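Local atomic coordinates of 3-oxoacyl-(acyl-carrier protein) synthase II (Thermus thermophilus, PDB entry 1J3N), a protein that probably catalyses the condensation step of fatty acid elongation, joining malonyl-acyl-carrier protein to a growing acyl chain, and works as a homodimer. Residues A[66-69]-A[70-74]; A[52-56]-A[57-61]. One frame throughout, in Å; residues are numbered along the deposited sequence.

Contacts 1 and 2 are both local turns in the N-terminal half of a thiolase-type chain, and they illustrate how a turn handles its backbone N-H groups. Contact 1, at residues 66-74, is largely buried: an aspartate side chain caps helix 70-86. Contact 2, at residues 52-61, lies at the surface in the loop between strand 48-50 and helix 62-65; there main-chain carbonyls do most of the work, while the aspartate accepts one weak N-H bond and spends its other oxygen on a salt bridge to Arg62. The two abut, for Gln73 OE1 packs 3.3 Å from Pro56 CB. Helix 70-86, capped in contact 1, also packs against the tyrosine of contact 2.

Contact 1. Residues A[66-69]-A[70-74]; sequences RRLD and RFVQY
Asp69 caps the N-terminus of helix 70-86 through its own side chain, the N-cap arrangement in which a carboxylate takes up an N-H of the first turn. Asp69 OD1 accepts from Phe71 N at 2.9 Å, almost straight at 171°, and uses the anti lone pair, the one turned away from OD2. Rotation about the first side-chain bond explains the reach: with CG anti to the backbone N (chi1 -178°), the carboxylate folds beside the carbonyl carbon and over the start of the helix. The other oxygen, OD2, is engaged by the hydroxyl of Thr111, so both carboxylate oxygens of this buried residue have partners. Replacing Asp69 by an alanine is likely to leave Phe71 N without its side-chain acceptor and Thr111 OG1 without its carboxylate mate, weakening the helix start.

Asp69 also serves with its backbone. Its carbonyl O receives Gln73 N at 2.9 Å, the first helical bond of the turn, together with a weak bond from Val72 N. Gln73 reaches one residue further back with its extended side chain: NE2 donates to Leu68 O at 2.9 Å, approaching from above the carbonyl plane with that oxygen close to the plane of its own amide. On the apolar side, Leu68 CD2 meets Val72 CG1 at 3.6 Å, the two side chains crossing at about a right angle, and His143 of helix 139-148 touches both. Arg70 pairs NE with Glu110, while its NH1 donates to Tyr74 OH. The edge of the Phe71 ring faces the capping carboxylate, its CD1 lying 3.1 Å from Asp69 OD1.

Contact 2. Residues A[52-56]-A[57-61]; sequences VDVDP and GAYLD
Tyr59 lays the CD2-CE2 side of its ring along the loop that precedes it, where CE2 meets Val54 CG2 at 3.7 Å, the two side chains crossing at about a right angle. The methyl approaches obliquely, whereas Asp55 O sits at the ring edge, 3.5 Å from CD2. The ring is set there by CG lying beside the backbone N and anti to the carbonyl carbon (chi1 -66°). Ile77, Gln80 and Leu81 of helix 70-86 touch the tyrosine as well, pinning the loop to that helix.

Beside the ring edge the backbone closes on itself. Pro56 O takes two donors: Leu60 N at 2.8 Å, nearly straight at 174°, and Tyr59 N at 2.7 Å, which comes from above the carbonyl plane. Ahead of it, Asp55 O accepts from Ala58 N, although the position of that nitrogen is less certain. The Asp55 carboxylate also leans over the turn: OD1 receives a weak bond from Gly57 N at 3.3 Å, while OD2 forms a salt bridge to Arg62, anchoring the turn to helix 62-65. Pro56 itself has no N-H to donate here. With an i to i+3 and an i to i+4 bond converging on the single carbonyl of Pro56, the arrangement is that of a tight turn in the connection between strand 48-50 and helix 62-65.

Contact 1. Residues A[66-69]-A[70-74]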
# COMPACT_ATOMS: atom_id res chain seq x y z
N ARG A 66 -0.07 -10.14 22.73
CA ARG A 66 1.38 -10.02 22.80
C ARG A 66 2.11 -10.21 21.47
O ARG A 66 3.29 -9.88 21.36
CB ARG A 66 1.95 -10.97 23.86
CG ARG A 66 1.93 -10.38 25.27
CD ARG A 66 0.69 -10.77 26.07
NE ARG A 66 0.98 -11.91 26.95
CZ ARG A 66 0.10 -12.47 27.76
NH1 ARG A 66 -1.15 -12.02 27.82
NH2 ARG A 66 0.46 -13.48 28.54
N ARG A 67 1.42 -10.73 20.46
CA ARG A 67 2.05 -10.91 19.16
C ARG A 67 1.42 -9.99 18.13
O ARG A 67 1.61 -10.16 16.92
CB ARG A 67 1.95 -12.37 18.73
CG ARG A 67 2.79 -13.27 19.62
CD ARG A 67 2.65 -14.74 19.31
NE ARG A 67 3.45 -15.54 20.24
CZ ARG A 67 3.48 -16.87 20.27
NH1 ARG A 67 2.75 -17.57 19.41
NH2 ARG A 67 4.23 -17.50 21.16
N LEU A 68 0.69 -8.99 18.62
CA LEU A 68 0.02 -8.02 17.77
C LEU A 68 0.49 -6.62 18.09
O LEU A 68 0.41 -6.18 19.24
CB LEU A 68 -1.50 -8.07 17.97
CG LEU A 68 -2.27 -9.28 17.47
CD1 LEU A 68 -3.76 -9.06 17.69
CD2 LEU A 68 -1.99 -9.47 16.00
N ASP A 69 0.99 -5.92 17.08
CA ASP A 69 1.46 -4.56 17.28
C ASP A 69 0.23 -3.69 17.49
O ASP A 69 -0.86 -4.02 17.02
CB ASP A 69 2.24 -4.08 16.05
CG ASP A 69 2.80 -2.69 16.23
OD1 ASP A 69 2.02 -1.71 16.13
OD2 ASP A 69 4.03 -2.57 16.47
N ARG A 70 0.40 -2.58 18.19
CA ARG A 70 -0.71 -1.67 18.45
C ARG A 70 -1.49 -1.28 17.18
O ARG A 70 -2.71 -1.15 17.23
CB ARG A 70 -0.19 -0.41 19.16
CG ARG A 70 -1.26 0.47 19.77
CD ARG A 70 -0.65 1.69 20.45
NE ARG A 70 -0.03 1.39 21.74
CZ ARG A 70 -0.68 1.30 22.89
NH1 ARG A 70 -2.00 1.47 22.93
NH2 ARG A 70 -0.02 1.03 24.01
N PHE A 71 -0.82 -1.10 16.04
CA PHE A 71 -1.58 -0.69 14.86
C PHE A 71 -2.51 -1.78 14.36
O PHE A 71 -3.58 -1.50 13.82
CB PHE A 71 -0.66 -0.19 13.73
CG PHE A 71 -0.11 -1.28 12.82
CD1 PHE A 71 0.96 -2.07 13.22
CD2 PHE A 71 -0.64 -1.46 11.55
CE1 PHE A 71 1.50 -3.02 12.36
CE2 PHE A 71 -0.11 -2.41 10.68
CZ PHE A 71 0.97 -3.20 11.08
N VAL A 72 -2.11 -3.03 14.56
CA VAL A 72 -2.95 -4.15 14.16
C VAL A 72 -4.05 -4.30 15.22
O VAL A 72 -5.19 -4.64 14.91
CB VAL A 72 -2.13 -5.46 14.03
CG1 VAL A 72 -3.06 -6.66 13.94
CG2 VAL A 72 -1.26 -5.39 12.76
N GLN A 73 -3.71 -4.02 16.48
CA GLN A 73 -4.70 -4.10 17.54
C GLN A 73 -5.84 -3.11 17.29
O GLN A 73 -7.01 -3.44 17.47
CB GLN A 73 -4.05 -3.82 18.90
CG GLN A 73 -3.29 -5.01 19.46
CD GLN A 73 -2.74 -4.74 20.85
OE1 GLN A 73 -3.43 -4.16 21.70
NE2 GLN A 73 -1.51 -5.17 21.10
N TYR A 74 -5.51 -1.91 16.85
CA TYR A 74 -6.53 -0.91 16.57
C TYR A 74 -7.38 -1.32 15.37
O TYR A 74 -8.60 -1.18 15.39
CB TYR A 74 -5.89 0.45 16.30
CG TYR A 74 -5.23 1.10 17.50
CD1 TYR A 74 -5.35 0.54 18.78
CD2 TYR A 74 -4.50 2.28 17.36
CE1 TYR A 74 -4.77 1.15 19.88
CE2 TYR A 74 -3.92 2.89 18.47
CZ TYR A 74 -4.06 2.32 19.73
OH TYR A 74 -3.49 2.93 20.83

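Contact 2. Residues A[52-56]-A[57-61]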
# COMPACT_ATOMS: atom_id res chain seq x y z
N VAL A 52 -5.61 7.42 22.42
CA VAL A 52 -6.81 6.62 22.49
C VAL A 52 -6.78 5.84 23.80
O VAL A 52 -5.72 5.40 24.24
CB VAL A 52 -6.89 5.60 21.32
CG1 VAL A 52 -7.89 4.52 21.64
CG2 VAL A 52 -7.27 6.31 20.02
N ASP A 53 -7.95 5.68 24.42
CA ASP A 53 -8.07 4.92 25.65
C ASP A 53 -9.00 3.75 25.37
O ASP A 53 -10.20 3.93 25.24
CB ASP A 53 -8.67 5.79 26.77
CG ASP A 53 -7.70 6.84 27.28
OD1 ASP A 53 -6.52 6.50 27.48
OD2 ASP A 53 -8.14 7.99 27.49
N VAL A 54 -8.43 2.56 25.25
CA VAL A 54 -9.23 1.38 24.98
C VAL A 54 -8.57 0.14 25.56
O VAL A 54 -7.34 0.04 25.61
CB VAL A 54 -9.42 1.18 23.45
CG1 VAL A 54 -8.11 0.77 22.80
CG2 VAL A 54 -10.49 0.13 23.19
N ASP A 55 -9.39 -0.80 26.00
CA ASP A 55 -8.90 -2.06 26.57
C ASP A 55 -8.95 -3.13 25.48
O ASP A 55 -9.99 -3.74 25.24
CB ASP A 55 -9.78 -2.47 27.76
CG ASP A 55 -9.33 -3.77 28.40
OD1 ASP A 55 -8.19 -4.20 28.15
OD2 ASP A 55 -10.13 -4.34 29.17
N PRO A 56 -7.81 -3.36 24.81
CA PRO A 56 -7.75 -4.37 23.74
C PRO A 56 -8.23 -5.72 24.25
O PRO A 56 -8.91 -6.46 23.53
CB PRO A 56 -6.27 -4.38 23.37
CG PRO A 56 -5.83 -2.99 23.69
CD PRO A 56 -6.49 -2.75 25.02
N GLY A 57 -7.87 -6.04 25.49
CA GLY A 57 -8.27 -7.30 26.09
C GLY A 57 -9.78 -7.45 26.13
O GLY A 57 -10.30 -8.55 26.29
N ALA A 58 -10.49 -6.33 25.96
CA ALA A 58 -11.95 -6.35 25.97
C ALA A 58 -12.49 -6.76 24.60
O ALA A 58 -13.67 -7.07 24.46
CB ALA A 58 -12.49 -4.97 26.37
N TYR A 59 -11.62 -6.76 23.60
CA TYR A 59 -12.01 -7.12 22.24
C TYR A 59 -11.33 -8.38 21.73
O TYR A 59 -11.95 -9.20 21.05
CB TYR A 59 -11.71 -5.96 21.28
CG TYR A 59 -12.56 -4.74 21.55
CD1 TYR A 59 -13.82 -4.61 20.99
CD2 TYR A 59 -12.11 -3.74 22.42
CE1 TYR A 59 -14.63 -3.51 21.28
CE2 TYR A 59 -12.91 -2.65 22.72
CZ TYR A 59 -14.17 -2.54 22.15
OH TYR A 59 -14.98 -1.47 22.46
N LEU A 60 -10.04 -8.52 22.05
CA LEU A 60 -9.26 -9.67 21.61
C LEU A 60 -8.83 -10.55 22.77
O LEU A 60 -8.93 -10.15 23.93
CB LEU A 60 -8.02 -9.17 20.85
CG LEU A 60 -8.25 -7.96 19.94
CD1 LEU A 60 -6.95 -7.57 19.26
CD2 LEU A 60 -9.31 -8.30 18.91
N ASP A 61 -8.35 -11.75 22.46
CA ASP A 61 -7.88 -12.67 23.49
C ASP A 61 -6.56 -12.09 23.98
O ASP A 61 -5.59 -12.04 23.23
CB ASP A 61 -7.64 -14.06 22.89
CG ASP A 61 -8.87 -14.62 22.21
OD1 ASP A 61 -9.85 -14.93 22.92
OD2 ASP A 61 -8.86 -14.74 20.96